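Local coordinates for 6b protein (Agrobacterium vitis, PDB 3AQ2), which disturbs plant cell proliferation, probably as a toxin with an ADP-ribosylation fold that acts on the microRNA machinery of the host, at residues A[72-75]-A[76-80]; A[101-104]-A[105-109]; A[121-124]-A[125-128]; A[138-141]-A[142-145]. All coordinates share one frame; numbering follows the deposited sequence.

Contact 1: A[72-75]-A[76-80]; sequences EVTA and QLCGL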
# COMPACT_ATOMS: atom_id res chain seq x y z
N GLU A 72 6.08 6.05 -11.27
CA GLU A 72 4.82 6.19 -12.01
C GLU A 72 4.48 4.98 -12.86
O GLU A 72 3.32 4.60 -12.97
CB GLU A 72 4.72 7.48 -12.86
CG GLU A 72 3.24 7.79 -13.21
CD GLU A 72 3.03 9.00 -14.10
OE1 GLU A 72 4.01 9.72 -14.43
OE2 GLU A 72 1.86 9.24 -14.48
N VAL A 73 5.50 4.34 -13.44
CA VAL A 73 5.24 3.14 -14.26
C VAL A 73 4.62 2.03 -13.40
O VAL A 73 3.61 1.43 -13.77
CB VAL A 73 6.51 2.67 -15.00
CG1 VAL A 73 6.25 1.35 -15.73
CG2 VAL A 73 6.94 3.73 -16.00
N THR A 74 5.20 1.81 -12.22
CA THR A 74 4.69 0.82 -11.28
C THR A 74 3.29 1.20 -10.79
O THR A 74 2.42 0.34 -10.67
CB THR A 74 5.67 0.64 -10.11
OG1 THR A 74 6.92 0.17 -10.63
CG2 THR A 74 5.14 -0.34 -9.07
N ALA A 75 3.08 2.49 -10.54
CA ALA A 75 1.76 2.97 -10.11
C ALA A 75 0.68 2.58 -11.14
O ALA A 75 -0.37 2.06 -10.77
CB ALA A 75 1.80 4.49 -9.91
N GLN A 76 0.97 2.80 -12.42
CA GLN A 76 0.02 2.52 -13.49
C GLN A 76 -0.22 1.02 -13.59
O GLN A 76 -1.36 0.57 -13.65
CB GLN A 76 0.54 3.09 -14.81
CG GLN A 76 -0.54 3.32 -15.86
CD GLN A 76 -0.15 4.37 -16.88
OE1 GLN A 76 0.35 5.44 -16.53
NE2 GLN A 76 -0.37 4.06 -18.16
N LEU A 77 0.87 0.24 -13.60
CA LEU A 77 0.77 -1.22 -13.68
C LEU A 77 -0.06 -1.78 -12.53
O LEU A 77 -0.95 -2.59 -12.74
CB LEU A 77 2.16 -1.87 -13.67
CG LEU A 77 2.20 -3.40 -13.60
CD1 LEU A 77 1.81 -4.03 -14.94
CD2 LEU A 77 3.57 -3.88 -13.14
N CYS A 78 0.24 -1.32 -11.32
CA CYS A 78 -0.41 -1.88 -10.14
C CYS A 78 -1.84 -1.37 -9.98
O CYS A 78 -2.74 -2.15 -9.69
CB CYS A 78 0.42 -1.60 -8.89
SG CYS A 78 1.94 -2.52 -8.87
N GLY A 79 -2.04 -0.07 -10.15
CA GLY A 79 -3.39 0.51 -10.11
C GLY A 79 -4.39 -0.08 -11.09
O GLY A 79 -5.51 -0.45 -10.70
N LEU A 80 -4.00 -0.19 -12.35
CA LEU A 80 -4.89 -0.68 -13.40
C LEU A 80 -5.16 -2.18 -13.32
O LEU A 80 -6.12 -2.67 -13.92
CB LEU A 80 -4.33 -0.33 -14.79
CG LEU A 80 -4.66 1.07 -15.31
CD1 LEU A 80 -3.64 1.54 -16.35
CD2 LEU A 80 -6.08 1.15 -15.87
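Successive turns of the alpha-helix 72-81 meet here through Thr74 and Cys78, four residues apart on its buried side. The backbone rungs are regular i to i+4 bonds: Gln76 N gives to Glu72 O, Leu77 N to Val73 O, Cys78 N to Thr74 O at 2.8 Å and Gly79 N to Ala75 O at 2.8 Å. Cys78 also lays CB against Thr74 O, 3.3 Å away. On the exposed side the extended Gln76 chain has its CB beside Val73 O, while OE1 is hydrogen-bonded to Arg15 NH1. Leu77 sends its side chain to the face where Phe121 lies, and Phe121 also packs on Thr74. The inner face of the helix is covered by strand 133-137, with Phe133 on Ala75 and Leu135 on Cys78; the Cys78 side chain also touches Leu83 and Pro85 of strand 83-85. Thr74 OG1 is hydrogen-bonded to Asp71 OD1, just before the helix, and the methyl is the branch that meets the next turn. That methyl lies opposite the Thr74 backbone N, and the Cys78 sulfur lies beside its own N (chi1 -69°); CG2 of Thr74 and SG of Cys78 thereby meet at 3.9 Å.

Contact 2: A[101-104]-A[105-109]; sequences WLLD and PQEMN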
# COMPACT_ATOMS: atom_id res chain seq x y z
N TRP A 101 1.85 13.77 1.46
CA TRP A 101 2.18 15.19 1.67
C TRP A 101 2.96 15.45 2.96
O TRP A 101 3.25 16.61 3.27
CB TRP A 101 0.91 16.04 1.68
CG TRP A 101 -0.11 15.56 2.69
CD1 TRP A 101 -0.19 15.89 4.02
CD2 TRP A 101 -1.19 14.65 2.43
NE1 TRP A 101 -1.25 15.23 4.61
CE2 TRP A 101 -1.88 14.46 3.65
CE3 TRP A 101 -1.64 13.98 1.29
CZ2 TRP A 101 -2.99 13.62 3.76
CZ3 TRP A 101 -2.75 13.12 1.40
CH2 TRP A 101 -3.42 12.98 2.63
N LEU A 102 3.28 14.41 3.73
CA LEU A 102 3.91 14.64 5.04
C LEU A 102 5.33 15.17 4.90
O LEU A 102 5.73 16.11 5.61
CB LEU A 102 3.92 13.36 5.88
CG LEU A 102 4.37 13.57 7.33
CD1 LEU A 102 3.30 14.27 8.17
CD2 LEU A 102 4.76 12.23 7.97
N LEU A 103 6.07 14.56 3.98
CA LEU A 103 7.47 14.89 3.72
C LEU A 103 7.69 15.05 2.22
O LEU A 103 6.92 14.51 1.43
CB LEU A 103 8.38 13.78 4.23
CG LEU A 103 8.33 13.47 5.74
CD1 LEU A 103 9.16 12.24 6.02
CD2 LEU A 103 8.81 14.65 6.55
N ASP A 104 8.73 15.77 1.84
CA ASP A 104 9.12 15.87 0.43
C ASP A 104 9.52 14.46 -0.03
O ASP A 104 10.03 13.67 0.78
CB ASP A 104 10.29 16.85 0.28
CG ASP A 104 10.71 17.06 -1.17
OD1 ASP A 104 11.49 16.23 -1.72
OD2 ASP A 104 10.29 18.06 -1.78
N PRO A 105 9.28 14.13 -1.31
CA PRO A 105 9.69 12.81 -1.82
C PRO A 105 11.18 12.49 -1.61
O PRO A 105 11.53 11.32 -1.43
CB PRO A 105 9.34 12.88 -3.31
CG PRO A 105 8.17 13.82 -3.34
CD PRO A 105 8.52 14.88 -2.33
N GLN A 106 12.05 13.50 -1.60
CA GLN A 106 13.47 13.23 -1.33
C GLN A 106 13.69 12.75 0.11
O GLN A 106 14.47 11.81 0.34
CB GLN A 106 14.32 14.45 -1.65
CG GLN A 106 14.25 14.86 -3.13
CD GLN A 106 15.29 15.89 -3.51
OE1 GLN A 106 15.63 16.77 -2.71
NE2 GLN A 106 15.82 15.79 -4.73
N GLU A 107 13.00 13.38 1.06
CA GLU A 107 13.08 13.01 2.47
C GLU A 107 12.47 11.64 2.68
O GLU A 107 13.05 10.78 3.35
CB GLU A 107 12.34 14.03 3.34
CG GLU A 107 12.98 15.41 3.28
CD GLU A 107 12.10 16.48 3.90
OE1 GLU A 107 10.85 16.38 3.81
OE2 GLU A 107 12.67 17.45 4.44
N MET A 108 11.30 11.41 2.08
CA MET A 108 10.65 10.10 2.18
C MET A 108 11.56 9.00 1.64
O MET A 108 11.64 7.92 2.22
CB MET A 108 9.32 10.10 1.45
CG MET A 108 8.58 8.75 1.46
SD MET A 108 8.29 8.08 3.12
CE MET A 108 7.25 9.39 3.68
N ASN A 109 12.27 9.28 0.55
CA ASN A 109 13.15 8.27 -0.01
C ASN A 109 14.25 7.88 0.98
O ASN A 109 14.59 6.70 1.08
CB ASN A 109 13.78 8.74 -1.32
CG ASN A 109 14.57 7.63 -1.98
OD1 ASN A 109 14.00 6.65 -2.50
ND2 ASN A 109 15.88 7.75 -1.93
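Two carboxylates, those of Asp104 and Glu107, are the flat groups here, and each takes a backbone N-H of the other segment on the anti side of one oxygen. Gln106 N reaches Asp104 OD1 at 2.8 Å, 20° out of the carboxylate plane, while Asp104 N reaches Glu107 OE1 at 3.0 Å, 28° out of its plane. Together they make a capping box, with Asp104 as the N-cap of helix 105-115. Asp104 CG stands opposite its backbone N (chi1 -177°), which swings OD1 over the first turn to the N-H of Gln106. The Pro105 ring lies against the same carboxylate, its CD 3.3 Å from Asp104 CG. The first regular helical rung follows at once, Met108 N giving to Asp104 O at 2.9 Å. The two acidic groups keep apart, OD1 of Asp104 and OE1 of Glu107 being 5.6 Å from each other, and the N-H groups at the helix start would be expected to favour their charged forms. Next to the box, Leu103 CB lies 3.6 Å from Glu107 OE1, and Leu103 CD1 meets Met108 CE at 4.2 Å. Met108 continues inward onto Trp158 of strand 154-161 and Met98 of the preceding loop. Pro105 packs on Cys203, and its carbonyl receives Asn131 ND2; the start of the helix thus touches both strand 154-161 of the three-stranded sheet and the loop that leads to strand 133-137.

Contact 3: A[121-124]-A[125-128]; sequences FVNY and HHGP
Asn123 holds the residues two and three places on, His125 and His126, with its side-chain and backbone oxygens. Asn123 OD1 accepts from His125 N at 3.0 Å, the donor tilted out of the amide plane, and Asn123 O takes a weak, long bond from His126 N at 3.4 Å. Asn123 OD1 also lies at the edge of the His125 ring, close to its plane and 3.4 Å from His125 CD2, with the amide and imidazole planes 65° apart. His126 CD2 lies 4.0 Å from Asn123 CG, the two side chains crossing at about a right angle. A side-chain oxygen bound to the N-H two residues on is an Asx turn, and this one leads into a short 3-10 turn that Gly127 N closes on Tyr124 O at 3.1 Å, coming from well above the carbonyl plane. Gly127 then takes a positive phi (117°), at which a side chain would jam against the preceding carbonyl. A second shell fixes these groups: Gln118 OE1 holds Asn123 ND2, and the carbonyl of Cys116 holds His125 NE2. The Tyr124 ring packs on Leu112 of helix 105-115, and its OH is bonded to Tyr69 O and to Asn87 ND2.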
# COMPACT_ATOMS: atom_id res chain seq x y z
N PHE A 121 10.55 -5.86 -6.11
CA PHE A 121 10.10 -5.27 -7.37
C PHE A 121 10.43 -3.78 -7.43
O PHE A 121 10.95 -3.29 -8.44
CB PHE A 121 8.60 -5.46 -7.54
CG PHE A 121 8.10 -5.15 -8.93
CD1 PHE A 121 7.62 -3.89 -9.25
CD2 PHE A 121 8.10 -6.13 -9.92
CE1 PHE A 121 7.15 -3.60 -10.54
CE2 PHE A 121 7.64 -5.85 -11.21
CZ PHE A 121 7.16 -4.59 -11.52
N VAL A 122 10.09 -3.09 -6.35
CA VAL A 122 10.43 -1.70 -6.15
C VAL A 122 11.68 -1.68 -5.27
O VAL A 122 11.76 -2.40 -4.27
CB VAL A 122 9.27 -0.96 -5.45
CG1 VAL A 122 9.73 0.38 -4.87
CG2 VAL A 122 8.13 -0.75 -6.43
N ASN A 123 12.65 -0.85 -5.64
CA ASN A 123 13.88 -0.76 -4.87
C ASN A 123 14.21 0.71 -4.66
O ASN A 123 14.68 1.40 -5.59
CB ASN A 123 15.01 -1.49 -5.62
CG ASN A 123 16.34 -1.43 -4.91
OD1 ASN A 123 16.51 -0.69 -3.93
ND2 ASN A 123 17.30 -2.21 -5.40
N TYR A 124 13.97 1.19 -3.44
CA TYR A 124 14.10 2.63 -3.15
C TYR A 124 15.53 3.13 -3.17
O TYR A 124 15.77 4.34 -3.17
CB TYR A 124 13.47 2.96 -1.80
CG TYR A 124 11.99 2.61 -1.73
CD1 TYR A 124 11.51 1.71 -0.77
CD2 TYR A 124 11.08 3.20 -2.61
CE1 TYR A 124 10.14 1.39 -0.71
CE2 TYR A 124 9.71 2.88 -2.53
CZ TYR A 124 9.25 1.98 -1.58
OH TYR A 124 7.90 1.68 -1.50
N HIS A 125 16.49 2.21 -3.21
CA HIS A 125 17.90 2.57 -3.15
C HIS A 125 18.41 3.25 -4.42
O HIS A 125 19.48 3.86 -4.41
CB HIS A 125 18.74 1.36 -2.71
CG HIS A 125 18.41 0.92 -1.32
ND1 HIS A 125 19.19 1.27 -0.23
CD2 HIS A 125 17.35 0.25 -0.81
CE1 HIS A 125 18.64 0.80 0.87
NE2 HIS A 125 17.51 0.18 0.55
N HIS A 126 17.62 3.19 -5.49
CA HIS A 126 17.92 3.94 -6.71
C HIS A 126 17.62 5.43 -6.63
O HIS A 126 18.02 6.19 -7.52
CB HIS A 126 17.21 3.34 -7.90
CG HIS A 126 17.73 1.99 -8.26
ND1 HIS A 126 19.01 1.80 -8.76
CD2 HIS A 126 17.18 0.76 -8.15
CE1 HIS A 126 19.20 0.51 -8.97
NE2 HIS A 126 18.11 -0.14 -8.61
N GLY A 127 16.90 5.85 -5.59
CA GLY A 127 16.68 7.27 -5.35
C GLY A 127 15.21 7.66 -5.45
O GLY A 127 14.36 6.81 -5.72
N PRO A 128 14.91 8.95 -5.25
CA PRO A 128 13.54 9.44 -5.08
C PRO A 128 12.57 9.21 -6.23
O PRO A 128 11.37 9.28 -6.01
CB PRO A 128 13.71 10.95 -4.82
CG PRO A 128 15.14 11.10 -4.39
CD PRO A 128 15.89 10.04 -5.15

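Contact 4: A[138-141]-A[142-145]; sequences LMSQ and LFIR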
# COMPACT_ATOMS: atom_id res chain seq x y z
N LEU A 138 -5.85 -0.50 1.94
CA LEU A 138 -6.24 -1.00 3.25
C LEU A 138 -5.48 -2.31 3.44
O LEU A 138 -5.44 -3.16 2.55
CB LEU A 138 -7.75 -1.21 3.32
CG LEU A 138 -8.49 0.14 3.34
CD1 LEU A 138 -9.93 -0.05 2.94
CD2 LEU A 138 -8.39 0.80 4.72
N MET A 139 -4.82 -2.43 4.60
CA MET A 139 -3.93 -3.57 4.84
C MET A 139 -4.69 -4.82 5.28
O MET A 139 -5.70 -4.74 6.00
CB MET A 139 -2.90 -3.21 5.90
CG MET A 139 -1.89 -2.19 5.40
SD MET A 139 -0.75 -1.68 6.69
CE MET A 139 -1.90 -1.04 7.90
N SER A 140 -4.19 -5.97 4.83
CA SER A 140 -4.69 -7.27 5.26
C SER A 140 -4.14 -7.65 6.64
O SER A 140 -3.31 -6.93 7.20
CB SER A 140 -4.27 -8.32 4.25
OG SER A 140 -2.88 -8.58 4.40
N GLN A 141 -4.58 -8.79 7.16
CA GLN A 141 -4.11 -9.22 8.47
C GLN A 141 -2.64 -9.66 8.43
O GLN A 141 -2.02 -9.85 9.48
CB GLN A 141 -5.02 -10.31 9.06
CG GLN A 141 -4.64 -11.75 8.69
CD GLN A 141 -5.13 -12.20 7.30
OE1 GLN A 141 -5.30 -11.39 6.38
NE2 GLN A 141 -5.31 -13.50 7.15
N LEU A 142 -2.09 -9.80 7.22
CA LEU A 142 -0.69 -10.22 7.08
C LEU A 142 0.30 -9.07 7.23
O LEU A 142 1.52 -9.29 7.26
CB LEU A 142 -0.47 -10.95 5.76
CG LEU A 142 -1.33 -12.20 5.53
CD1 LEU A 142 -0.99 -12.79 4.18
CD2 LEU A 142 -1.12 -13.23 6.63
N PHE A 143 -0.20 -7.84 7.31
CA PHE A 143 0.67 -6.70 7.60
C PHE A 143 0.85 -6.60 9.12
O PHE A 143 -0.14 -6.56 9.87
CB PHE A 143 0.06 -5.40 7.08
CG PHE A 143 0.22 -5.20 5.59
CD1 PHE A 143 -0.67 -5.79 4.69
CD2 PHE A 143 1.26 -4.40 5.08
CE1 PHE A 143 -0.53 -5.58 3.30
CE2 PHE A 143 1.40 -4.20 3.71
CZ PHE A 143 0.49 -4.78 2.82
N ILE A 144 2.10 -6.56 9.57
CA ILE A 144 2.40 -6.37 10.97
C ILE A 144 3.05 -5.01 11.15
O ILE A 144 3.77 -4.56 10.25
CB ILE A 144 3.33 -7.49 11.52
CG1 ILE A 144 4.63 -7.58 10.69
CG2 ILE A 144 2.59 -8.84 11.54
CD1 ILE A 144 5.75 -8.36 11.38
N ARG A 145 2.79 -4.34 12.27
CA ARG A 145 3.45 -3.06 12.55
C ARG A 145 4.90 -3.32 12.93
O ARG A 145 5.17 -4.14 13.80
CB ARG A 145 2.75 -2.33 13.68
CG ARG A 145 3.30 -0.93 13.89
CD ARG A 145 2.18 0.01 14.11
NE ARG A 145 2.63 1.29 14.64
CZ ARG A 145 1.80 2.29 14.88
NH1 ARG A 145 0.51 2.16 14.56
NH2 ARG A 145 2.26 3.41 15.39
O HOH W 1 -1.90 -7.79 11.64
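Ser140 OG has two partners, the backbone N of Leu142 at 3.2 Å and the carboxylate of Glu57. The hydroxyl sits between its own backbone N and carbonyl carbon (chi1 73°), and from there it faces the N-H two residues ahead. Ser140 O receives Phe143 N at 3.2 Å, the donor standing well above the carbonyl plane. Phe143 then folds back over the chain before the turn. Its CG stands beside its own backbone N, and one face of the ring is covered by Met139. CG of Met139 makes a CH-pi contact, 3.8 Å from the ring centroid of Phe143 and 15° off the normal. SD of Met139 stands more obliquely, 4.3 Å from that centroid and 36° off the normal, a Met-aromatic contact. At the rim, CD1 of Phe143 is 3.6 Å from Met139 CB, and Ser140 OG lies near the same carbon. Tyr159 of strand 154-161 packs on both Met139 and Phe143, extending the apolar cluster. A water bridges two backbone carbonyls, donating to Gln141 O at 3.0 Å and to Phe143 O at 2.8 Å. The Gln141 amide lies alongside Leu142, its two ends held by backbone groups of Asp56 and Tyr58. With its serine hydroxyl bound to the N-H two residues on, the segment combines an ST turn with a type I beta turn from Ser140 to Phe143, leading out of the loop after strand 133-137 into strand 143-151.

In the fold
From the N terminus the four contacts come in series, none nested in or crossing another. Contact 1 lies on helix 72-81, just after strand 66-70, an edge strand of the four-stranded sheet. Contact 2 ends the loop that leaves strand 93-96 and starts helix 105-115; contact 3 turns the chain in the loop beyond that helix, on the way to strand 133-137. Contact 4 carries the chain from this strand to 143-151, from the four-stranded to the three-stranded sheet. Contact 3 touches two others: Phe121 and Val122 pack on Thr74, and Phe121 also on Leu77, while Pro128 CB lies 4.0 Å from Pro105 O. Contact 4 stays about 10 Å or more, between nearest atoms, from the rest.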